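Long-range contact in AT5G66160 protein (Arabidopsis thaliana, PDB 7BVW), which probably acts as a sorting receptor for vacuolar proteins and carries a RING-H2 domain that functions as an E3 ubiquitin ligase in post-Golgi trafficking: residues C49-H54 with T67-C72. Residues are numbered along the deposited sequence; the frame is centred on the assembly and turned at random.
With ZN (zinc ion), chain D; ZN (zinc ion), chain C.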
loop_
_atom_site.group_PDB
_atom_site.type_symbol
_atom_site.label_atom_id
_atom_site.label_comp_id
_atom_site.label_asym_id
_atom_site.label_seq_id
_atom_site.Cartn_x
_atom_site.Cartn_y
_atom_site.Cartn_z
ATOM N N CYS A 49 -5.507 -2.116 -7.052
ATOM C CA CYS A 49 -6.895 -1.700 -6.903
ATOM C C CYS A 49 -7.050 -0.191 -6.776
ATOM O O CYS A 49 -8.181 0.281 -6.594
ATOM C CB CYS A 49 -7.514 -2.388 -5.686
ATOM S SG CYS A 49 -6.529 -2.197 -4.188
ATOM N N GLN A 50 -5.944 0.560 -6.857
ATOM C CA GLN A 50 -5.882 2.024 -6.861
ATOM C C GLN A 50 -5.982 2.637 -5.468
ATOM O O GLN A 50 -6.318 3.819 -5.339
ATOM C CB GLN A 50 -6.952 2.654 -7.766
ATOM C CG GLN A 50 -6.892 2.201 -9.218
ATOM C CD GLN A 50 -5.535 2.437 -9.844
ATOM O OE1 GLN A 50 -5.167 3.571 -10.150
ATOM N NE2 GLN A 50 -4.777 1.363 -10.031
ATOM N N HIS A 51 -5.684 1.878 -4.417
ATOM C CA HIS A 51 -5.598 2.413 -3.062
ATOM C C HIS A 51 -4.139 2.522 -2.646
ATOM O O HIS A 51 -3.347 1.602 -2.879
ATOM C CB HIS A 51 -6.357 1.536 -2.064
ATOM C CG HIS A 51 -7.832 1.482 -2.308
ATOM N ND1 HIS A 51 -8.484 0.321 -2.662
ATOM C CD2 HIS A 51 -8.783 2.444 -2.255
ATOM C CE1 HIS A 51 -9.773 0.568 -2.810
ATOM N NE2 HIS A 51 -9.981 1.850 -2.569
ATOM N N ALA A 52 -3.789 3.646 -2.028
ATOM C CA ALA A 52 -2.423 3.912 -1.608
ATOM C C ALA A 52 -2.328 3.950 -0.088
ATOM O O ALA A 52 -3.298 4.245 0.614
ATOM C CB ALA A 52 -1.911 5.228 -2.200
ATOM N N PHE A 53 -1.134 3.638 0.412
ATOM C CA PHE A 53 -0.890 3.594 1.845
ATOM C C PHE A 53 0.525 4.070 2.122
ATOM O O PHE A 53 1.347 4.198 1.211
ATOM C CB PHE A 53 -1.068 2.179 2.414
ATOM C CG PHE A 53 -2.363 1.520 2.032
ATOM C CD1 PHE A 53 -2.476 0.816 0.844
ATOM C CD2 PHE A 53 -3.459 1.583 2.873
ATOM C CE1 PHE A 53 -3.665 0.204 0.496
ATOM C CE2 PHE A 53 -4.649 0.971 2.528
ATOM C CZ PHE A 53 -4.752 0.280 1.337
ATOM N N HIS A 54 0.804 4.326 3.398
ATOM C CA HIS A 54 2.184 4.395 3.856
ATOM C C HIS A 54 2.914 3.128 3.428
ATOM O O HIS A 54 2.389 2.020 3.574
ATOM C CB HIS A 54 2.235 4.548 5.382
ATOM C CG HIS A 54 1.997 5.944 5.866
ATOM N ND1 HIS A 54 1.227 6.225 6.975
ATOM C CD2 HIS A 54 2.445 7.136 5.407
ATOM C CE1 HIS A 54 1.202 7.531 7.171
ATOM N NE2 HIS A 54 1.933 8.107 6.232
ATOM N N THR A 67 -3.304 -11.037 2.405
ATOM C CA THR A 67 -2.932 -11.159 1.001
ATOM C C THR A 67 -3.861 -10.341 0.111
ATOM O O THR A 67 -4.022 -10.639 -1.073
ATOM C CB THR A 67 -2.938 -12.625 0.569
ATOM O OG1 THR A 67 -2.600 -12.723 -0.821
ATOM C CG2 THR A 67 -4.314 -13.237 0.796
ATOM N N SER A 68 -4.486 -9.312 0.674
ATOM C CA SER A 68 -5.431 -8.500 -0.075
ATOM C C SER A 68 -5.336 -7.061 0.407
ATOM O O SER A 68 -4.717 -6.765 1.432
ATOM C CB SER A 68 -6.860 -9.032 0.076
ATOM O OG SER A 68 -7.341 -8.833 1.394
ATOM N N CYS A 69 -5.966 -6.166 -0.343
ATOM C CA CYS A 69 -6.019 -4.767 0.060
ATOM C C CYS A 69 -6.856 -4.628 1.329
ATOM O O CYS A 69 -7.988 -5.114 1.377
ATOM C CB CYS A 69 -6.618 -3.920 -1.061
ATOM S SG CYS A 69 -6.978 -2.218 -0.577
ATOM N N PRO A 70 -6.334 -3.973 2.379
ATOM C CA PRO A 70 -7.112 -3.837 3.621
ATOM C C PRO A 70 -8.303 -2.892 3.518
ATOM O O PRO A 70 -9.049 -2.762 4.497
ATOM C CB PRO A 70 -6.072 -3.304 4.619
ATOM C CG PRO A 70 -5.048 -2.629 3.769
ATOM C CD PRO A 70 -4.978 -3.420 2.499
ATOM N N VAL A 71 -8.520 -2.237 2.377
ATOM C CA VAL A 71 -9.648 -1.323 2.221
ATOM C C VAL A 71 -10.764 -2.002 1.439
ATOM O O VAL A 71 -11.905 -2.078 1.909
ATOM C CB VAL A 71 -9.215 -0.017 1.534
ATOM C CG1 VAL A 71 -10.429 0.863 1.267
ATOM C CG2 VAL A 71 -8.191 0.714 2.390
ATOM N N CYS A 72 -10.448 -2.500 0.244
ATOM C CA CYS A 72 -11.449 -3.085 -0.638
ATOM C C CYS A 72 -11.333 -4.600 -0.761
ATOM O O CYS A 72 -12.135 -5.209 -1.478
ATOM C CB CYS A 72 -11.364 -2.449 -2.030
ATOM S SG CYS A 72 -9.933 -2.953 -3.007
HETATM ZN ZN ZN D . -8.047 -1.653 -2.573
HETATM ZN ZN ZN C . 0.045 4.374 7.586
#
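Cys49 and His51 meet Cys69 and Cys72 round a zinc ion, one of the two metal sites of the cross-braced RING-H2 finger. Each segment gives two ligands, and no hydrogen bond joins them directly. His51 binds the metal through ND1 at 2.0 Å. Two neighbours of different kind meet its imidazole. Val71 CG1 sits over one face, 4.1 Å from the ring centroid and 13° off the normal, a CH-pi contact. Cys72 SG lies in the ring plane, at the edge. Cys49 SG packs against Cys69 CB at 3.6 Å, with chi1 of 52° placing the sulfur between the backbone N and the carbonyl carbon.

Beside the metal site, Phe53 turns the CZ end of its ring to residues 69-71. Cys69 SG lies in the plane of the Phe53 ring at its edge, a sulfur-aromatic contact 5.2 Å from the centroid. Pro70 CG meets Phe53 CZ tip to tip at 3.8 Å. Val71 CG2 touches Phe53 CE2 at the ring edge, so the two valine methyls meet different rings. Ile58 of helix 55-65 also packs on Phe53 and Pro70. An alanine in place of Phe53 would probably leave Pro70 and Val71 CG2 without their aromatic partner and open a gap beside Cys69. Next along the strand, His54 binds the other zinc of the RING finger with Cys31, Cys34 and Cys57, linking the two sites through the strand.

Cys69 SG, bound to zinc, also accepts two backbone N-H groups: Val71 N at 3.3 Å and the nearly straight, longer bond from Cys72 N, at 173°.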